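Local coordinates for glucose-inhibited division protein A-related protein, probable oxidoreductase (Thermus thermophilus, PDB 2CUL) that binds flavin-adenine dinucleotide in a Rossmann-type fold and probably acts as an oxidoreductase, being a small relative of glucose-inhibited division protein A, at residues T18-W21 against L22-G26; V67-F70 against H71-K75; Y213-M216 against S217-G220. All coordinates share one frame; numbering follows the deposited sequence.

Contact 1. Residues T18-W21 against L22-G26; sequences TAFW and LAQKG
Phe20 and Gln24, one helical turn apart, lay a ring and an amide almost parallel on helix 13-24, the helix of the Rossmann beta-alpha-beta unit formed with strands 6-9 and 29-33. The two planes differ by 18°. Phe20 swings its CG anti to the backbone N (chi1 178°), which sends the ring out from the helix, where Gln24 can reach it. Gln24 bends at chi2 to lie over one face: its CG makes a CH-pi contact 4.1 Å from the ring centroid, 16° off the normal, and NE2 reaches Phe20 CE1 at 3.6 Å. A glutamine suits this exposed place, giving its methylenes and the flat amide to the ring, while Leu81 touches Phe20, Ala23 and Gln24. Thr18 and Leu22 run side by side in the same direction, methyl to methyl, with Thr18 CG2 3.8 Å from Leu22 CD1; they fit between strand 6-9 and helix 213-230, where Leu22 meets Val6 and Leu228. Thr18 OG1 bonds Ser14 O and also Gly220 O of helix 213-230, which satisfies the one polar side-chain atom in this apolar interface. Ala19, with only a methyl, packs closely against Ile8, Val29 and Leu31 of the strands. Trp21 faces helix 213-230, where Lys221 makes a cation-pi contact with its indole. The helix closes in a Schellman motif whose C' residue is Gly26, at a positive phi that would jam a side chain against the preceding carbonyl; Val27 N returns to Leu22 O, and Gly26 N bonds Ala23 O at 3.0 Å.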
ATOM      1  N   THR A  18      -4.817  -2.825  -6.437  1.00  7.60           N
ATOM      2  CA  THR A  18      -5.632  -1.691  -6.866  1.00  7.39           C
ATOM      3  C   THR A  18      -5.112  -1.195  -8.217  1.00  8.26           C
ATOM      4  O   THR A  18      -5.884  -0.974  -9.156  1.00  9.05           O
ATOM      5  CB  THR A  18      -5.561  -0.516  -5.856  1.00  6.47           C
ATOM      6  OG1 THR A  18      -5.970  -0.968  -4.560  1.00  8.76           O
ATOM      7  CG2 THR A  18      -6.471   0.622  -6.293  1.00  6.40           C
ATOM      8  N   ALA A  19      -3.797  -1.029  -8.310  1.00  8.83           N
ATOM      9  CA  ALA A  19      -3.166  -0.558  -9.540  1.00  8.52           C
ATOM     10  C   ALA A  19      -3.450  -1.509 -10.694  1.00 10.13           C
ATOM     11  O   ALA A  19      -3.724  -1.082 -11.817  1.00 10.30           O
ATOM     12  CB  ALA A  19      -1.661  -0.429  -9.338  1.00  8.54           C
ATOM     13  N   PHE A  20      -3.384  -2.804 -10.406  1.00 10.30           N
ATOM     14  CA  PHE A  20      -3.614  -3.828 -11.415  1.00 11.73           C
ATOM     15  C   PHE A  20      -4.969  -3.712 -12.103  1.00 10.11           C
ATOM     16  O   PHE A  20      -5.038  -3.640 -13.329  1.00 12.57           O
ATOM     17  CB  PHE A  20      -3.482  -5.219 -10.791  1.00 14.03           C
ATOM     18  CG  PHE A  20      -3.751  -6.341 -11.753  1.00 17.71           C
ATOM     19  CD1 PHE A  20      -2.787  -6.731 -12.674  1.00 21.96           C
ATOM     20  CD2 PHE A  20      -4.982  -6.991 -11.754  1.00 17.92           C
ATOM     21  CE1 PHE A  20      -3.043  -7.757 -13.586  1.00 22.06           C
ATOM     22  CE2 PHE A  20      -5.250  -8.015 -12.661  1.00 23.78           C
ATOM     23  CZ  PHE A  20      -4.277  -8.398 -13.578  1.00 22.08           C
ATOM     24  N   TRP A  21      -6.046  -3.697 -11.323  1.00  9.92           N
ATOM     25  CA  TRP A  21      -7.379  -3.610 -11.903  1.00 11.83           C
ATOM     26  C   TRP A  21      -7.682  -2.268 -12.552  1.00 13.23           C
ATOM     27  O   TRP A  21      -8.409  -2.208 -13.543  1.00 16.07           O
ATOM     28  CB  TRP A  21      -8.441  -3.943 -10.853  1.00 12.89           C
ATOM     29  CG  TRP A  21      -8.378  -5.374 -10.429  1.00 19.58           C
ATOM     30  CD1 TRP A  21      -7.734  -5.878  -9.335  1.00 19.10           C
ATOM     31  CD2 TRP A  21      -8.911  -6.500 -11.136  1.00 19.72           C
ATOM     32  NE1 TRP A  21      -7.830  -7.248  -9.319  1.00 18.78           N
ATOM     33  CE2 TRP A  21      -8.547  -7.657 -10.413  1.00 19.18           C
ATOM     34  CE3 TRP A  21      -9.659  -6.645 -12.313  1.00 22.92           C
ATOM     35  CZ2 TRP A  21      -8.906  -8.945 -10.827  1.00 23.62           C
ATOM     36  CZ3 TRP A  21     -10.016  -7.930 -12.726  1.00 26.79           C
ATOM     37  CH2 TRP A  21      -9.638  -9.061 -11.983  1.00 28.31           C
ATOM     38  N   LEU A  22      -7.130  -1.191 -12.004  1.00 10.37           N
ATOM     39  CA  LEU A  22      -7.359   0.121 -12.590  1.00 11.13           C
ATOM     40  C   LEU A  22      -6.694   0.160 -13.957  1.00 11.18           C
ATOM     41  O   LEU A  22      -7.285   0.619 -14.935  1.00 12.73           O
ATOM     42  CB  LEU A  22      -6.773   1.225 -11.705  1.00  9.70           C
ATOM     43  CG  LEU A  22      -7.534   1.541 -10.414  1.00  8.57           C
ATOM     44  CD1 LEU A  22      -6.758   2.566  -9.602  1.00 10.58           C
ATOM     45  CD2 LEU A  22      -8.927   2.069 -10.754  1.00 10.27           C
ATOM     46  N   ALA A  23      -5.464  -0.343 -14.022  1.00  9.63           N
ATOM     47  CA  ALA A  23      -4.711  -0.353 -15.269  1.00 14.17           C
ATOM     48  C   ALA A  23      -5.376  -1.221 -16.333  1.00 15.84           C
ATOM     49  O   ALA A  23      -5.325  -0.901 -17.523  1.00 17.50           O
ATOM     50  CB  ALA A  23      -3.288  -0.826 -15.008  1.00 13.39           C
ATOM     51  N   GLN A  24      -5.998  -2.317 -15.905  1.00 18.05           N
ATOM     52  CA  GLN A  24      -6.685  -3.214 -16.829  1.00 21.43           C
ATOM     53  C   GLN A  24      -7.793  -2.456 -17.551  1.00 20.79           C
ATOM     54  O   GLN A  24      -8.148  -2.787 -18.685  1.00 21.19           O
ATOM     55  CB  GLN A  24      -7.296  -4.399 -16.074  1.00 24.40           C
ATOM     56  CG  GLN A  24      -6.286  -5.363 -15.480  1.00 31.96           C
ATOM     57  CD  GLN A  24      -5.477  -6.082 -16.538  1.00 36.72           C
ATOM     58  OE1 GLN A  24      -6.029  -6.773 -17.394  1.00 42.81           O
ATOM     59  NE2 GLN A  24      -4.161  -5.925 -16.485  1.00 43.35           N
ATOM     60  N   LYS A  25      -8.331  -1.435 -16.888  1.00 16.26           N
ATOM     61  CA  LYS A  25      -9.406  -0.621 -17.445  1.00 19.59           C
ATOM     62  C   LYS A  25      -8.928   0.667 -18.112  1.00 19.63           C
ATOM     63  O   LYS A  25      -9.735   1.524 -18.474  1.00 20.69           O
ATOM     64  CB  LYS A  25     -10.429  -0.289 -16.354  1.00 23.55           C
ATOM     65  CG  LYS A  25     -11.199  -1.501 -15.849  1.00 31.61           C
ATOM     66  CD  LYS A  25     -12.061  -2.104 -16.952  1.00 34.21           C
ATOM     67  CE  LYS A  25     -12.770  -3.368 -16.488  1.00 38.46           C
ATOM     68  NZ  LYS A  25     -11.814  -4.467 -16.164  1.00 38.43           N
ATOM     69  N   GLY A  26      -7.615   0.805 -18.264  1.00 14.70           N
ATOM     70  CA  GLY A  26      -7.060   1.974 -18.922  1.00 15.78           C
ATOM     71  C   GLY A  26      -6.854   3.221 -18.086  1.00 15.34           C
ATOM     72  O   GLY A  26      -6.487   4.271 -18.617  1.00 17.64           O
TER

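Contact 2. Residues V67-F70 against H71-K75; sequences VWAF and HARAK
Trp68 and His71 form a T-shaped aromatic pair on the first turns of helix 67-79, an i to i+3 contact in which the imidazole edge points at the indole face. The centroid of the five-membered indole ring lies 4.9 Å from that of His71, with the planes at 72°. His71 ND1 stands over the indole, 3.8 Å from Trp68 CE2, and gives a weak hydrogen bond to Trp68 O at 3.3 Å. Its first torsion, 141°, falls well away from a staggered value, and the ring is tied at its far corner by NE2 bonded to Leu36 O.

On another side of the helix Arg73 bends at chi3 and lays its guanidinium back over the preceding turn, at 87° to the Phe70 ring. A face of the group lies over Ala69 O, and NH2 comes 3.5 Å from Phe70 CA. Ala69 has only a methyl there, leaving NH1 room to approach.

Further out, Phe70 packs on Leu56 and Ala59 of helix 55-59, and small Ala74 also meets Ala59. That same helix end positions the arginine: Arg73 NE donates to Ala59 O, while its NH1 stands 3.5 Å from Ala69 CB.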
ATOM      1  N   VAL A  67       9.817 -16.546  -1.224  1.00  7.90           N
ATOM      2  CA  VAL A  67       9.116 -15.270  -1.153  1.00  7.13           C
ATOM      3  C   VAL A  67       9.745 -14.169  -2.008  1.00  9.24           C
ATOM      4  O   VAL A  67       9.026 -13.342  -2.566  1.00  9.12           O
ATOM      5  CB  VAL A  67       8.973 -14.785   0.307  1.00 10.05           C
ATOM      6  CG1 VAL A  67       8.123 -15.777   1.088  1.00 11.40           C
ATOM      7  CG2 VAL A  67      10.338 -14.619   0.951  1.00 13.56           C
ATOM      8  N   TRP A  68      11.070 -14.153  -2.139  1.00  9.34           N
ATOM      9  CA  TRP A  68      11.690 -13.121  -2.968  1.00 10.13           C
ATOM     10  C   TRP A  68      11.288 -13.312  -4.424  1.00 12.07           C
ATOM     11  O   TRP A  68      11.069 -12.343  -5.144  1.00 11.09           O
ATOM     12  CB  TRP A  68      13.220 -13.141  -2.857  1.00 14.36           C
ATOM     13  CG  TRP A  68      13.886 -12.067  -3.715  1.00 15.32           C
ATOM     14  CD1 TRP A  68      14.082 -12.095  -5.071  1.00 15.35           C
ATOM     15  CD2 TRP A  68      14.390 -10.805  -3.268  1.00 18.03           C
ATOM     16  NE1 TRP A  68      14.674 -10.928  -5.493  1.00 15.61           N
ATOM     17  CE2 TRP A  68      14.874 -10.119  -4.406  1.00 18.18           C
ATOM     18  CE3 TRP A  68      14.477 -10.186  -2.014  1.00 11.70           C
ATOM     19  CZ2 TRP A  68      15.440  -8.843  -4.325  1.00 15.42           C
ATOM     20  CZ3 TRP A  68      15.040  -8.920  -1.934  1.00 21.68           C
ATOM     21  CH2 TRP A  68      15.514  -8.260  -3.086  1.00 21.12           C
ATOM     22  N   ALA A  69      11.191 -14.566  -4.856  1.00  9.42           N
ATOM     23  CA  ALA A  69      10.803 -14.866  -6.229  1.00  9.48           C
ATOM     24  C   ALA A  69       9.367 -14.417  -6.480  1.00  8.02           C
ATOM     25  O   ALA A  69       9.035 -13.952  -7.572  1.00  8.40           O
ATOM     26  CB  ALA A  69      10.948 -16.361  -6.502  1.00  9.31           C
ATOM     27  N   PHE A  70       8.510 -14.557  -5.468  1.00  8.00           N
ATOM     28  CA  PHE A  70       7.123 -14.125  -5.600  1.00  7.80           C
ATOM     29  C   PHE A  70       7.148 -12.616  -5.843  1.00  4.99           C
ATOM     30  O   PHE A  70       6.460 -12.102  -6.724  1.00  7.22           O
ATOM     31  CB  PHE A  70       6.334 -14.432  -4.321  1.00  7.77           C
ATOM     32  CG  PHE A  70       4.893 -13.998  -4.379  1.00  8.37           C
ATOM     33  CD1 PHE A  70       3.910 -14.867  -4.836  1.00  8.30           C
ATOM     34  CD2 PHE A  70       4.526 -12.711  -3.997  1.00  9.05           C
ATOM     35  CE1 PHE A  70       2.577 -14.463  -4.914  1.00 10.66           C
ATOM     36  CE2 PHE A  70       3.196 -12.294  -4.070  1.00 10.44           C
ATOM     37  CZ  PHE A  70       2.221 -13.171  -4.531  1.00 10.12           C
ATOM     38  N   HIS A  71       7.951 -11.911  -5.052  1.00  8.27           N
ATOM     39  CA  HIS A  71       8.090 -10.469  -5.204  1.00  7.19           C
ATOM     40  C   HIS A  71       8.519 -10.121  -6.630  1.00  7.33           C
ATOM     41  O   HIS A  71       7.947  -9.235  -7.259  1.00  7.16           O
ATOM     42  CB  HIS A  71       9.129  -9.924  -4.211  1.00  8.79           C
ATOM     43  CG  HIS A  71       9.993  -8.838  -4.779  1.00 10.96           C
ATOM     44  ND1 HIS A  71      11.293  -9.054  -5.184  1.00 12.56           N
ATOM     45  CD2 HIS A  71       9.726  -7.539  -5.053  1.00  4.94           C
ATOM     46  CE1 HIS A  71      11.789  -7.936  -5.683  1.00  6.78           C
ATOM     47  NE2 HIS A  71      10.858  -7.002  -5.616  1.00 14.39           N
ATOM     48  N   ALA A  72       9.523 -10.829  -7.141  1.00  8.72           N
ATOM     49  CA  ALA A  72      10.021 -10.545  -8.481  1.00  8.41           C
ATOM     50  C   ALA A  72       8.994 -10.809  -9.573  1.00  7.66           C
ATOM     51  O   ALA A  72       8.877 -10.027 -10.517  1.00  9.49           O
ATOM     52  CB  ALA A  72      11.298 -11.348  -8.753  1.00  7.78           C
ATOM     53  N   ARG A  73       8.257 -11.911  -9.460  1.00  8.47           N
ATOM     54  CA  ARG A  73       7.246 -12.229 -10.463  1.00  6.82           C
ATOM     55  C   ARG A  73       6.115 -11.204 -10.443  1.00  6.96           C
ATOM     56  O   ARG A  73       5.627 -10.783 -11.494  1.00  7.89           O
ATOM     57  CB  ARG A  73       6.681 -13.639 -10.235  1.00  6.67           C
ATOM     58  CG  ARG A  73       7.657 -14.768 -10.560  1.00  9.18           C
ATOM     59  CD  ARG A  73       6.922 -16.099 -10.662  1.00 11.86           C
ATOM     60  NE  ARG A  73       6.149 -16.360  -9.453  1.00 10.44           N
ATOM     61  CZ  ARG A  73       6.661 -16.833  -8.321  1.00  8.76           C
ATOM     62  NH1 ARG A  73       7.954 -17.120  -8.239  1.00  9.38           N
ATOM     63  NH2 ARG A  73       5.884 -16.988  -7.259  1.00 10.30           N
ATOM     64  N   ALA A  74       5.704 -10.797  -9.247  1.00  7.22           N
ATOM     65  CA  ALA A  74       4.633  -9.815  -9.110  1.00  6.97           C
ATOM     66  C   ALA A  74       5.080  -8.479  -9.692  1.00  8.07           C
ATOM     67  O   ALA A  74       4.331  -7.819 -10.418  1.00  8.19           O
ATOM     68  CB  ALA A  74       4.257  -9.653  -7.638  1.00  8.51           C
ATOM     69  N   LYS A  75       6.303  -8.081  -9.365  1.00  9.95           N
ATOM     70  CA  LYS A  75       6.850  -6.823  -9.864  1.00  9.30           C
ATOM     71  C   LYS A  75       6.848  -6.814 -11.392  1.00  9.62           C
ATOM     72  O   LYS A  75       6.429  -5.839 -12.015  1.00  9.72           O
ATOM     73  CB  LYS A  75       8.276  -6.635  -9.338  1.00  7.29           C
ATOM     74  CG  LYS A  75       8.979  -5.358  -9.802  1.00  8.51           C
ATOM     75  CD  LYS A  75      10.273  -5.173  -9.020  1.00  8.93           C
ATOM     76  CE  LYS A  75      11.113  -4.019  -9.546  1.00  9.25           C
ATOM     77  NZ  LYS A  75      11.722  -4.336 -10.870  1.00 10.45           N
TER

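Contact 3. Residues Y213-M216 against S217-G220; sequences YARM and SEEG. With FAD (flavin-adenine dinucleotide), chain B.
Tyr213 sets its CG anti to the carbonyl carbon (chi1 -58°), a torsion that keeps the ring on the side of its own backbone N, where both reach the O2 end of the flavin of FAD; Met216, bent at chi2 and chi3, brings its thioether against the ribityl C5' end. Both head helix 213-230, whose first amide, Tyr213 N, donates to FAD O2 over 2.9 Å at 161°. The phenol lies with one face over the pyrimidine end, O2 sitting 3.0 Å above its plane and N3 3.3 Å from CZ. The hydroxyl is held by Leu44 O and Phe43 N, and Phe13 stacks on the ring, so its rotation is fixed. A leucine in place of Tyr213 would probably leave that face of the flavin poorly covered and the two backbone groups of Leu44 and Phe43 without their mate.

Further along, unbranched, flexible Met216 follows the ribityl-phosphate junction, CG 3.4 Å from FAD O5' and SD 3.5 Å from C5'. One turn on, Ser217 N returns to Tyr213 O at 2.9 Å, and its small hydroxyl reaches Glu17. Glu219 carries salt bridges to Arg209 and Arg222 from its two oxygens.

Because the positive end of the helix dipole meets C2=O2, negative charge drawn to the N1-C2 side of the reduced flavin is likely to be stabilised here, as in many flavoproteins.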
ATOM      1  N   TYR A 213      -3.301 -11.966   2.941  1.00  8.62           N
ATOM      2  CA  TYR A 213      -3.023 -11.627   1.545  1.00  8.68           C
ATOM      3  C   TYR A 213      -4.271 -11.528   0.679  1.00  6.44           C
ATOM      4  O   TYR A 213      -4.457 -10.545  -0.032  1.00  7.97           O
ATOM      5  CB  TYR A 213      -2.064 -12.641   0.908  1.00  7.17           C
ATOM      6  CG  TYR A 213      -0.720 -12.785   1.591  1.00  8.23           C
ATOM      7  CD1 TYR A 213       0.016 -11.668   1.995  1.00  9.42           C
ATOM      8  CD2 TYR A 213      -0.173 -14.048   1.813  1.00 10.08           C
ATOM      9  CE1 TYR A 213       1.266 -11.813   2.608  1.00  8.36           C
ATOM     10  CE2 TYR A 213       1.067 -14.205   2.418  1.00  8.08           C
ATOM     11  CZ  TYR A 213       1.780 -13.090   2.816  1.00  7.82           C
ATOM     12  OH  TYR A 213       2.990 -13.269   3.444  1.00 10.66           O
ATOM     13  N   ALA A 214      -5.123 -12.547   0.730  1.00  8.88           N
ATOM     14  CA  ALA A 214      -6.338 -12.548  -0.079  1.00  8.26           C
ATOM     15  C   ALA A 214      -7.254 -11.377   0.251  1.00  8.50           C
ATOM     16  O   ALA A 214      -7.869 -10.796  -0.639  1.00  8.54           O
ATOM     17  CB  ALA A 214      -7.086 -13.870   0.099  1.00  8.24           C
ATOM     18  N   ARG A 215      -7.342 -11.034   1.534  1.00  7.88           N
ATOM     19  CA  ARG A 215      -8.179  -9.925   1.974  1.00  7.90           C
ATOM     20  C   ARG A 215      -7.616  -8.619   1.420  1.00  8.60           C
ATOM     21  O   ARG A 215      -8.360  -7.751   0.963  1.00  8.71           O
ATOM     22  CB  ARG A 215      -8.212  -9.873   3.502  1.00 11.46           C
ATOM     23  CG  ARG A 215      -9.138  -8.817   4.075  1.00 20.13           C
ATOM     24  CD  ARG A 215     -10.591  -9.258   4.015  1.00 28.20           C
ATOM     25  NE  ARG A 215     -11.477  -8.271   4.627  1.00 34.73           N
ATOM     26  CZ  ARG A 215     -12.743  -8.503   4.952  1.00 39.48           C
ATOM     27  NH1 ARG A 215     -13.282  -9.695   4.727  1.00 41.84           N
ATOM     28  NH2 ARG A 215     -13.473  -7.544   5.505  1.00 44.31           N
ATOM     29  N   MET A 216      -6.293  -8.482   1.470  1.00  7.33           N
ATOM     30  CA  MET A 216      -5.635  -7.285   0.952  1.00  5.92           C
ATOM     31  C   MET A 216      -5.948  -7.158  -0.531  1.00  7.97           C
ATOM     32  O   MET A 216      -6.274  -6.076  -1.021  1.00  8.36           O
ATOM     33  CB  MET A 216      -4.120  -7.383   1.144  1.00  7.31           C
ATOM     34  CG  MET A 216      -3.669  -7.434   2.595  1.00  5.41           C
ATOM     35  SD  MET A 216      -4.114  -5.948   3.538  1.00  9.10           S
ATOM     36  CE  MET A 216      -5.521  -6.571   4.480  1.00  9.30           C
ATOM     37  N   SER A 217      -5.849  -8.277  -1.239  1.00  8.41           N
ATOM     38  CA  SER A 217      -6.125  -8.313  -2.670  1.00  5.94           C
ATOM     39  C   SER A 217      -7.587  -7.978  -2.966  1.00  9.64           C
ATOM     40  O   SER A 217      -7.875  -7.181  -3.859  1.00  9.98           O
ATOM     41  CB  SER A 217      -5.780  -9.698  -3.229  1.00 10.16           C
ATOM     42  OG  SER A 217      -6.153  -9.804  -4.592  1.00  7.83           O
ATOM     43  N   GLU A 218      -8.509  -8.588  -2.223  1.00  8.14           N
ATOM     44  CA  GLU A 218      -9.931  -8.324  -2.425  1.00  8.25           C
ATOM     45  C   GLU A 218     -10.236  -6.855  -2.164  1.00  9.39           C
ATOM     46  O   GLU A 218     -11.029  -6.238  -2.878  1.00 10.36           O
ATOM     47  CB  GLU A 218     -10.772  -9.208  -1.499  1.00 10.16           C
ATOM     48  CG  GLU A 218     -10.537 -10.685  -1.731  1.00 14.57           C
ATOM     49  CD  GLU A 218     -11.189 -11.560  -0.680  1.00 19.06           C
ATOM     50  OE1 GLU A 218     -11.309 -11.113   0.482  1.00 15.47           O
ATOM     51  OE2 GLU A 218     -11.565 -12.704  -1.016  1.00 24.27           O
ATOM     52  N   GLU A 219      -9.601  -6.288  -1.144  1.00  9.42           N
ATOM     53  CA  GLU A 219      -9.827  -4.885  -0.828  1.00 10.35           C
ATOM     54  C   GLU A 219      -9.299  -3.971  -1.924  1.00  9.92           C
ATOM     55  O   GLU A 219      -9.936  -2.976  -2.263  1.00  8.55           O
ATOM     56  CB  GLU A 219      -9.198  -4.540   0.522  1.00  8.02           C
ATOM     57  CG  GLU A 219     -10.034  -5.037   1.689  1.00  9.03           C
ATOM     58  CD  GLU A 219     -11.370  -4.319   1.768  1.00  9.79           C
ATOM     59  OE1 GLU A 219     -11.405  -3.191   2.296  1.00 12.09           O
ATOM     60  OE2 GLU A 219     -12.383  -4.873   1.284  1.00 12.02           O
ATOM     61  N   GLY A 220      -8.141  -4.313  -2.482  1.00  8.72           N
ATOM     62  CA  GLY A 220      -7.575  -3.509  -3.551  1.00  8.76           C
ATOM     63  C   GLY A 220      -8.467  -3.523  -4.779  1.00  8.63           C
ATOM     64  O   GLY A 220      -8.653  -2.498  -5.437  1.00 10.00           O
TER
HETATM   65  PA  FAD B 301       2.304  -4.200   2.248  1.00  7.35           P
HETATM   66  O1A FAD B 301       3.203  -4.250   3.412  1.00  7.04           O
HETATM   67  O2A FAD B 301       2.140  -5.404   1.393  1.00  9.30           O
HETATM   68  O5B FAD B 301       2.749  -3.005   1.289  1.00  7.46           O
HETATM   69  C5B FAD B 301       2.986  -1.703   1.828  1.00  6.88           C
HETATM   70  C4B FAD B 301       3.902  -1.002   0.832  1.00  6.31           C
HETATM   71  O4B FAD B 301       3.882   0.389   1.154  1.00  6.30           O
HETATM   72  C3B FAD B 301       5.378  -1.444   0.899  1.00  8.52           C
HETATM   73  O3B FAD B 301       5.895  -1.760  -0.376  1.00 11.66           O
HETATM   74  C2B FAD B 301       6.053  -0.273   1.547  1.00  9.58           C
HETATM   75  O2B FAD B 301       7.436  -0.147   1.307  1.00 10.34           O
HETATM   76  C1B FAD B 301       5.207   0.886   1.030  1.00  9.36           C
HETATM   77  N9A FAD B 301       5.294   2.117   1.813  1.00  8.53           N
HETATM   78  C8A FAD B 301       4.987   2.278   3.144  1.00  7.89           C
HETATM   79  N7A FAD B 301       5.171   3.527   3.555  1.00  8.94           N
HETATM   80  C5A FAD B 301       5.616   4.199   2.433  1.00  7.81           C
HETATM   81  C6A FAD B 301       5.983   5.550   2.223  1.00  7.36           C
HETATM   82  N6A FAD B 301       5.952   6.475   3.166  1.00  8.21           N
HETATM   83  N1A FAD B 301       6.395   5.907   0.949  1.00  8.14           N
HETATM   84  C2A FAD B 301       6.437   4.964  -0.053  1.00  8.34           C
HETATM   85  N3A FAD B 301       6.097   3.655   0.089  1.00  6.27           N
HETATM   86  C4A FAD B 301       5.697   3.326   1.347  1.00  7.51           C
HETATM   87  N1  FAD B 301      -0.800 -12.115   5.850  1.00  8.31           N
HETATM   88  C2  FAD B 301      -0.744 -13.366   5.281  1.00 10.43           C
HETATM   89  O2  FAD B 301      -1.597 -13.743   4.514  1.00 11.25           O
HETATM   90  N3  FAD B 301       0.334 -14.203   5.609  1.00 10.27           N
HETATM   91  C4  FAD B 301       1.350 -13.859   6.474  1.00 12.94           C
HETATM   92  O4  FAD B 301       2.281 -14.655   6.720  1.00 14.37           O
HETATM   93  C4X FAD B 301       1.290 -12.577   7.060  1.00 11.20           C
HETATM   94  N5  FAD B 301       2.273 -12.163   7.948  1.00  8.90           N
HETATM   95  C5X FAD B 301       2.219 -10.909   8.526  1.00  7.34           C
HETATM   96  C6  FAD B 301       3.219 -10.516   9.415  1.00  9.40           C
HETATM   97  C7  FAD B 301       3.222  -9.250  10.030  1.00 11.64           C
HETATM   98  C7M FAD B 301       4.339  -8.890  10.977  1.00 12.23           C
HETATM   99  C8  FAD B 301       2.149  -8.340   9.718  1.00 10.49           C
HETATM  100  C8M FAD B 301       2.080  -6.964  10.324  1.00 11.13           C
HETATM  101  C9  FAD B 301       1.121  -8.726   8.823  1.00 10.57           C
HETATM  102  C9A FAD B 301       1.129 -10.006   8.208  1.00  9.12           C
HETATM  103  N10 FAD B 301       0.108 -10.439   7.290  1.00  7.30           N
HETATM  104  C10 FAD B 301       0.188 -11.722   6.720  1.00 10.25           C
HETATM  105  C1' FAD B 301      -1.072  -9.556   6.925  1.00  8.29           C
HETATM  106  C2' FAD B 301      -1.109  -8.893   5.530  1.00  8.60           C
HETATM  107  O2' FAD B 301      -1.462  -9.851   4.569  1.00  8.92           O
HETATM  108  C3' FAD B 301       0.237  -8.252   5.136  1.00  9.38           C
HETATM  109  O3' FAD B 301       0.634  -7.261   6.082  1.00  9.50           O
HETATM  110  C4' FAD B 301       0.190  -7.550   3.763  1.00  9.60           C
HETATM  111  O4' FAD B 301       1.505  -7.239   3.307  1.00  8.11           O
HETATM  112  C5' FAD B 301      -0.663  -6.272   3.885  1.00  8.71           C
HETATM  113  O5' FAD B 301      -0.755  -5.633   2.601  1.00  7.20           O
HETATM  114  P   FAD B 301      -0.603  -4.066   2.412  1.00  7.81           P
HETATM  115  O1P FAD B 301      -0.816  -3.849   0.971  1.00  7.40           O
HETATM  116  O2P FAD B 301      -1.518  -3.322   3.343  1.00  8.29           O
HETATM  117  O3P FAD B 301       0.876  -3.730   2.832  1.00  6.38           O

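Overall arrangement
Contacts 1, 2 and 3 follow one another in series along the chain, each on one helix, contact 1 running out past its C-terminal end. Contact 1, on helix 13-24, and contact 3, on helix 213-230, have centres 15 Å apart and touch directly, Thr18 OG1 lying 3.2 Å from Gly220 O in a probable hydrogen bond. Contact 2, on helix 67-79, stands apart, about 19 Å from contact 1 and 17 Å from contact 3 between centres; helix 55-59 bridges the latter gap, packing on Phe70 and on Tyr213. Thus the first Rossmann helix packs on strands 6-9 and 29-33 and is joined to the last helix, which reaches the flavin, while contact 2 lies near the pocket, the Val67 side chain about 8 Å from FAD.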